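Local atomic coordinates of 177aa long hypothetical protein (Pyrococcus horikoshii, PDB entry 2CQZ), a protein that probably hydrolyses 2'-deoxyribonucleoside 5'-phosphates to the free deoxyribonucleoside and phosphate, as a metal-dependent phosphatase of the HD-domain class. Residues I8-V11 / Q12-K15; L72-I76 / I77-P81; F38-A41 / F42-V46. All coordinates share one frame; numbering follows the deposited sequence.

Contact 1 of 3, residues I8-V11 / Q12-K15; sequences ILLV and QTLK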
loop_
_atom_site.group_PDB
_atom_site.type_symbol
_atom_site.label_atom_id
_atom_site.label_comp_id
_atom_site.label_asym_id
_atom_site.label_seq_id
_atom_site.Cartn_x
_atom_site.Cartn_y
_atom_site.Cartn_z
ATOM N N ILE A 8 5.453 24.310 9.270
ATOM C CA ILE A 8 5.006 23.699 8.026
ATOM C C ILE A 8 5.305 22.195 7.994
ATOM O O ILE A 8 4.476 21.397 7.569
ATOM C CB ILE A 8 5.662 24.394 6.816
ATOM C CG1 ILE A 8 5.270 25.873 6.804
ATOM C CG2 ILE A 8 5.221 23.717 5.534
ATOM C CD1 ILE A 8 5.954 26.686 5.756
ATOM N N LEU A 9 6.482 21.807 8.463
ATOM C CA LEU A 9 6.858 20.399 8.475
ATOM C C LEU A 9 5.944 19.618 9.412
ATOM O O LEU A 9 5.649 18.446 9.187
ATOM C CB LEU A 9 8.312 20.244 8.928
ATOM C CG LEU A 9 9.425 20.694 7.973
ATOM C CD1 LEU A 9 10.774 20.535 8.674
ATOM C CD2 LEU A 9 9.381 19.866 6.687
ATOM N N LEU A 10 5.508 20.283 10.471
ATOM C CA LEU A 10 4.614 19.681 11.445
ATOM C C LEU A 10 3.238 19.435 10.813
ATOM O O LEU A 10 2.681 18.337 10.962
ATOM C CB LEU A 10 4.439 20.604 12.652
ATOM C CG LEU A 10 3.357 20.115 13.612
ATOM C CD1 LEU A 10 3.691 18.716 14.075
ATOM C CD2 LEU A 10 3.235 21.061 14.788
ATOM N N VAL A 11 2.688 20.450 10.134
ATOM C CA VAL A 11 1.368 20.324 9.503
ATOM C C VAL A 11 1.371 19.369 8.315
ATOM O O VAL A 11 0.335 18.795 7.984
ATOM C CB VAL A 11 0.806 21.720 9.062
ATOM C CG1 VAL A 11 -0.287 21.571 7.979
ATOM C CG2 VAL A 11 0.188 22.448 10.248
ATOM N N GLN A 12 2.532 19.192 7.688
ATOM C CA GLN A 12 2.623 18.271 6.574
ATOM C C GLN A 12 2.458 16.834 7.044
ATOM O O GLN A 12 2.314 15.929 6.227
ATOM C CB GLN A 12 3.954 18.416 5.837
ATOM C CG GLN A 12 4.039 19.664 4.953
ATOM C CD GLN A 12 5.107 19.566 3.876
ATOM O OE1 GLN A 12 6.222 19.098 4.121
ATOM N NE2 GLN A 12 4.771 20.023 2.678
ATOM N N THR A 13 2.485 16.621 8.358
ATOM C CA THR A 13 2.303 15.280 8.918
ATOM C C THR A 13 0.888 14.797 8.569
ATOM O O THR A 13 0.606 13.600 8.571
ATOM C CB THR A 13 2.459 15.285 10.453
ATOM O OG1 THR A 13 3.682 15.934 10.802
ATOM C CG2 THR A 13 2.506 13.871 10.999
ATOM N N LEU A 14 0.005 15.745 8.268
ATOM C CA LEU A 14 -1.367 15.427 7.894
ATOM C C LEU A 14 -1.424 14.617 6.597
ATOM O O LEU A 14 -2.413 13.922 6.337
ATOM C CB LEU A 14 -2.199 16.707 7.736
ATOM C CG LEU A 14 -2.431 17.507 9.026
ATOM C CD1 LEU A 14 -3.289 18.724 8.711
ATOM C CD2 LEU A 14 -3.097 16.622 10.087
ATOM N N LYS A 15 -0.374 14.713 5.783
ATOM C CA LYS A 15 -0.317 13.969 4.530
ATOM C C LYS A 15 -0.115 12.505 4.853
ATOM O O LYS A 15 -0.529 11.642 4.090
ATOM C CB LYS A 15 0.848 14.441 3.657
ATOM C CG LYS A 15 0.747 15.863 3.167
ATOM C CD LYS A 15 1.912 16.214 2.254
ATOM C CE LYS A 15 1.722 17.594 1.669
ATOM N NZ LYS A 15 2.723 17.927 0.632
#

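Contact 2 of 3, residues L72-I76 / I77-P81; sequences LAEAI and ITDIP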
loop_
_atom_site.group_PDB
_atom_site.type_symbol
_atom_site.label_atom_id
_atom_site.label_comp_id
_atom_site.label_asym_id
_atom_site.label_seq_id
_atom_site.Cartn_x
_atom_site.Cartn_y
_atom_site.Cartn_z
ATOM N N LEU A 72 -6.295 21.036 11.899
ATOM C CA LEU A 72 -4.869 21.211 12.147
ATOM C C LEU A 72 -4.304 20.610 13.436
ATOM O O LEU A 72 -3.140 20.212 13.463
ATOM C CB LEU A 72 -4.528 22.698 12.107
ATOM C CG LEU A 72 -3.240 23.089 11.381
ATOM C CD1 LEU A 72 -3.338 22.685 9.903
ATOM C CD2 LEU A 72 -3.033 24.589 11.502
ATOM N N ALA A 73 -5.105 20.547 14.499
ATOM C CA ALA A 73 -4.623 20.000 15.770
ATOM C C ALA A 73 -4.313 18.530 15.662
ATOM O O ALA A 73 -3.610 17.957 16.515
ATOM C CB ALA A 73 -5.654 20.213 16.869
ATOM N N GLU A 74 -4.851 17.910 14.616
ATOM C CA GLU A 74 -4.636 16.488 14.417
ATOM C C GLU A 74 -3.204 16.187 13.990
ATOM O O GLU A 74 -2.751 15.047 14.114
ATOM C CB GLU A 74 -5.656 15.937 13.423
ATOM C CG GLU A 74 -7.087 16.123 13.899
ATOM C CD GLU A 74 -8.119 15.344 13.081
ATOM O OE1 GLU A 74 -7.820 14.949 11.930
ATOM O OE2 GLU A 74 -9.248 15.142 13.596
ATOM N N ALA A 75 -2.483 17.210 13.533
ATOM C CA ALA A 75 -1.088 17.035 13.124
ATOM C C ALA A 75 -0.278 16.479 14.296
ATOM O O ALA A 75 0.778 15.864 14.114
ATOM C CB ALA A 75 -0.497 18.366 12.662
ATOM N N ILE A 76 -0.779 16.702 15.503
ATOM C CA ILE A 76 -0.126 16.204 16.699
ATOM C C ILE A 76 -1.007 15.135 17.328
ATOM O O ILE A 76 -0.538 14.067 17.674
ATOM C CB ILE A 76 0.103 17.352 17.722
ATOM C CG1 ILE A 76 1.213 18.273 17.221
ATOM C CG2 ILE A 76 0.440 16.791 19.107
ATOM C CD1 ILE A 76 1.303 19.561 18.000
ATOM N N ILE A 77 -2.298 15.419 17.438
ATOM C CA ILE A 77 -3.093 14.389 18.155
ATOM C C ILE A 77 -3.644 13.240 17.294
ATOM O O ILE A 77 -3.976 12.157 17.769
ATOM C CB ILE A 77 -4.253 14.880 19.123
ATOM C CG1 ILE A 77 -5.487 15.633 18.496
ATOM C CG2 ILE A 77 -3.805 15.459 20.449
ATOM C CD1 ILE A 77 -6.729 15.621 19.439
ATOM N N THR A 78 -3.598 13.326 15.962
ATOM C CA THR A 78 -4.004 12.257 15.046
ATOM C C THR A 78 -5.531 12.281 15.044
ATOM O O THR A 78 -6.152 12.793 15.981
ATOM C CB THR A 78 -3.532 10.829 15.459
ATOM O OG1 THR A 78 -4.361 10.324 16.506
ATOM C CG2 THR A 78 -2.088 10.838 15.907
ATOM N N ASP A 79 -6.136 11.744 13.989
ATOM C CA ASP A 79 -7.585 11.740 13.859
ATOM C C ASP A 79 -8.227 10.670 14.721
ATOM O O ASP A 79 -8.665 9.639 14.211
ATOM C CB ASP A 79 -7.963 11.541 12.387
ATOM C CG ASP A 79 -9.462 11.462 12.168
ATOM O OD1 ASP A 79 -10.211 12.210 12.839
ATOM O OD2 ASP A 79 -9.890 10.658 11.308
ATOM N N ILE A 80 -8.276 10.914 16.028
ATOM C CA ILE A 80 -8.876 9.966 16.967
ATOM C C ILE A 80 -10.326 9.775 16.549
ATOM O O ILE A 80 -11.103 10.716 16.550
ATOM C CB ILE A 80 -8.814 10.511 18.388
ATOM C CG1 ILE A 80 -7.352 10.714 18.789
ATOM C CG2 ILE A 80 -9.518 9.565 19.335
ATOM C CD1 ILE A 80 -7.168 11.516 20.058
ATOM N N PRO A 81 -10.704 8.543 16.184
ATOM C CA PRO A 81 -12.065 8.211 15.741
ATOM C C PRO A 81 -13.208 8.421 16.748
ATOM O O PRO A 81 -13.029 8.261 17.954
ATOM C CB PRO A 81 -11.926 6.753 15.294
ATOM C CG PRO A 81 -10.903 6.219 16.253
ATOM C CD PRO A 81 -9.877 7.328 16.309
#

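Contact 3 of 3, residues F38-A41 / F42-V46; sequences FGVA and FITLV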
loop_
_atom_site.group_PDB
_atom_site.type_symbol
_atom_site.label_atom_id
_atom_site.label_comp_id
_atom_site.label_asym_id
_atom_site.label_seq_id
_atom_site.Cartn_x
_atom_site.Cartn_y
_atom_site.Cartn_z
ATOM N N PHE A 38 -8.265 19.161 2.088
ATOM C CA PHE A 38 -8.331 19.803 0.795
ATOM C C PHE A 38 -9.763 19.805 0.293
ATOM O O PHE A 38 -10.268 20.796 -0.218
ATOM C CB PHE A 38 -7.442 19.023 -0.175
ATOM C CG PHE A 38 -7.675 19.513 -1.573
ATOM C CD1 PHE A 38 -8.372 18.717 -2.473
ATOM C CD2 PHE A 38 -7.247 20.778 -1.943
ATOM C CE1 PHE A 38 -8.650 19.196 -3.745
ATOM C CE2 PHE A 38 -7.530 21.252 -3.221
ATOM C CZ PHE A 38 -8.235 20.466 -4.124
ATOM N N GLY A 39 -10.456 18.681 0.453
ATOM C CA GLY A 39 -11.844 18.602 0.047
ATOM C C GLY A 39 -12.697 19.630 0.768
ATOM O O GLY A 39 -13.469 20.365 0.140
ATOM N N VAL A 40 -12.566 19.690 2.093
ATOM C CA VAL A 40 -13.332 20.654 2.868
ATOM C C VAL A 40 -13.065 22.051 2.297
ATOM O O VAL A 40 -14.001 22.825 2.063
ATOM C CB VAL A 40 -12.964 20.573 4.370
ATOM C CG1 VAL A 40 -13.670 21.655 5.142
ATOM C CG2 VAL A 40 -13.369 19.216 4.928
ATOM N N ALA A 41 -11.799 22.360 2.025
ATOM C CA ALA A 41 -11.450 23.659 1.451
ATOM C C ALA A 41 -12.114 23.891 0.099
ATOM O O ALA A 41 -12.600 24.987 -0.178
ATOM C CB ALA A 41 -9.939 23.789 1.302
ATOM N N PHE A 42 -12.136 22.871 -0.749
ATOM C CA PHE A 42 -12.741 23.026 -2.063
ATOM C C PHE A 42 -14.257 23.165 -2.016
ATOM O O PHE A 42 -14.840 23.975 -2.736
ATOM C CB PHE A 42 -12.383 21.858 -2.979
ATOM C CG PHE A 42 -12.924 22.019 -4.365
ATOM C CD1 PHE A 42 -12.438 23.021 -5.199
ATOM C CD2 PHE A 42 -13.990 21.241 -4.799
ATOM C CE1 PHE A 42 -13.003 23.243 -6.434
ATOM C CE2 PHE A 42 -14.556 21.457 -6.026
ATOM C CZ PHE A 42 -14.066 22.464 -6.847
ATOM N N ILE A 43 -14.895 22.355 -1.181
ATOM C CA ILE A 43 -16.339 22.417 -1.039
ATOM C C ILE A 43 -16.713 23.782 -0.451
ATOM O O ILE A 43 -17.672 24.424 -0.891
ATOM C CB ILE A 43 -16.854 21.275 -0.136
ATOM C CG1 ILE A 43 -16.594 19.922 -0.818
ATOM C CG2 ILE A 43 -18.334 21.471 0.152
ATOM C CD1 ILE A 43 -16.964 18.710 0.007
ATOM N N THR A 44 -15.936 24.232 0.531
ATOM C CA THR A 44 -16.173 25.533 1.147
ATOM C C THR A 44 -16.159 26.608 0.060
ATOM O O THR A 44 -17.019 27.488 0.031
ATOM C CB THR A 44 -15.088 25.861 2.192
ATOM O OG1 THR A 44 -15.195 24.952 3.292
ATOM C CG2 THR A 44 -15.246 27.286 2.701
ATOM N N LEU A 45 -15.184 26.534 -0.841
ATOM C CA LEU A 45 -15.076 27.509 -1.918
ATOM C C LEU A 45 -16.313 27.469 -2.808
ATOM O O LEU A 45 -16.977 28.483 -3.036
ATOM C CB LEU A 45 -13.821 27.232 -2.758
ATOM C CG LEU A 45 -13.605 28.116 -3.991
ATOM C CD1 LEU A 45 -13.694 29.592 -3.614
ATOM C CD2 LEU A 45 -12.257 27.799 -4.602
ATOM N N VAL A 46 -16.615 26.281 -3.309
ATOM C CA VAL A 46 -17.762 26.077 -4.181
ATOM C C VAL A 46 -19.080 26.549 -3.563
ATOM O O VAL A 46 -19.846 27.272 -4.211
ATOM C CB VAL A 46 -17.859 24.592 -4.569
ATOM C CG1 VAL A 46 -19.150 24.316 -5.316
ATOM C CG2 VAL A 46 -16.674 24.240 -5.447
#

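Contact 1 of 3, residues I8-V11 / Q12-K15
Two groups of Thr13 grip the carbonyl of Leu10. The hydroxyl OG1 of Thr13 donates to Leu10 O at 2.6 Å, and the backbone N of Thr13 gives the same oxygen a second bond of 3.1 Å. Both donors come in from one face of the carbonyl plane. The hydroxyl can share the acceptor with its own N-H because OG1 sits beside the backbone N (chi1 -51°), turned back over the preceding turn. With a valine here the hydroxyl is gone, and Leu10 O would probably be left with the backbone N-H as its one donor from this residue.

The rest of the backbone follows helix 5-11 and its continuation towards helix 20-24. Gln12 N reaches four residues back to Ile8 O at 2.9 Å, whereas Leu14 N reaches three back to Val11 O at 3.1 Å, so the pattern changes from four-residue to three-residue spacing while the chain keeps helical torsions. This turn joins helix 5-11 to the segment leading to helix 20-24 in this HD-domain protein; the Leu14 side chain lies about 10 Å from the bound nickel and packs on Ile33 and Ala34.

Among the side chains, Gln12 CG lies 3.2 Å from Ile8 O, and the Gln12 side chain runs at a slant across that of Leu9, with OE1 4.1 Å from Leu9 CD2. Gln12 NE2 makes a weak hydrogen bond to Asp130 of the second subunit. Further along, Val11 CG1 meets Leu14 CD1 at 4.2 Å. The second subunit meets this turn too: Lys15 NZ makes salt bridges to its Glu31 and Asp130, and Ile8 packs on its Leu133.

Contact 2 of 3, residues L72-I76 / I77-P81
Residues Ala73 and Glu74 close their carbonyls onto the N-H groups of Ile77 and Thr78, closing the short helix 74-77, which follows the metal ligands His70 and Asp71 of the HD domain in the chain. Of the backbone bonds, Ile77 N to Ala73 O is 3.0 Å long; Ala73 O also accepts from Ile76 N. Thr78 N reaches Glu74 O at 2.7 Å. Thr78 then leaves the helical region with a positive phi of 77°, and Asp79 centres an inverse gamma turn in which Ile80 N bonds to Thr78 O at 2.8 Å.

The charged pair comes next. The carboxylates of Glu74 and Asp79 lie alongside each other, pointing the same way with their planes 31° apart, and Glu74 OE2 is 3.2 Å from Asp79 OD1. These two acceptors have a common cation: Lys90 NZ forms a salt bridge to each of them, which probably offsets their mutual repulsion. The Glu74 side chain is about 6 Å from the nickel, and its OE2 lies close to the ligand Asp71.

In the apolar packing, Ile77 touches Ala93 of helix 90-100 and Phe87 of a third subunit. CG1 of Ile77 lies between its backbone N and carbonyl carbon (chi1 65°), and this folds it back over the preceding turn, 3.6 Å from Ala73 O.

Contact 3 of 3, residues F38-A41 / F42-V46
Phe38 O and Gly39 O each accept, at 2.8 Å, the N-H four residues on, from Phe42 and Ile43 respectively, as in a regular alpha helix. The helix is 33-53 of the HD domain, which also carries the metal ligand His36.

Val40 O has two donors from Thr44. The backbone N arrives at 2.8 Å and the hydroxyl OG1 at 2.7 Å, from opposite faces of the carbonyl plane, so the oxygen is clasped between them. OG1 sits beside the backbone N of Thr44, its chi1 of -67° turning it back towards the carbonyl one turn earlier. Thr44 also packs on Ala63, Leu64 and Ala67 of helix 60-69. The Val40 side chain is about 5 Å from the nickel and touches the metal ligand Asp127.

On another side of the helix, Ile43 CG1 lies 3.3 Å from Gly39 O, while its side chain reaches helix 118-140. Ala41 packs on Ile68 of the second subunit. Over one face of the Phe42 ring, offset toward the rim, Val46 CG2 sits 3.4 Å above the ring plane.

All three contacts are largely buried and local, but their settings differ. Contacts 1 and 2 hold neighbouring elements and touch: Leu14 CD2 lies 3.5 Å from Ala75 N, and Val11 meets Leu72. Contact 3, in the middle of a long helix, touches neither; its nearest atoms are about 8 Å from contact 1. Contacts 1 and 3 each pair a threonine hydroxyl with a carbonyl, three residues back in the first and four in the other, while contact 2 is distinguished by its pair of carboxylates sharing Lys90, one of them, Glu74, about 6 Å from the nickel. Val11 of contact 1 packs on Phe42 of the second subunit, and Phe42 of contact 3 on that subunit's Val11, whereas contact 2 mainly faces the third.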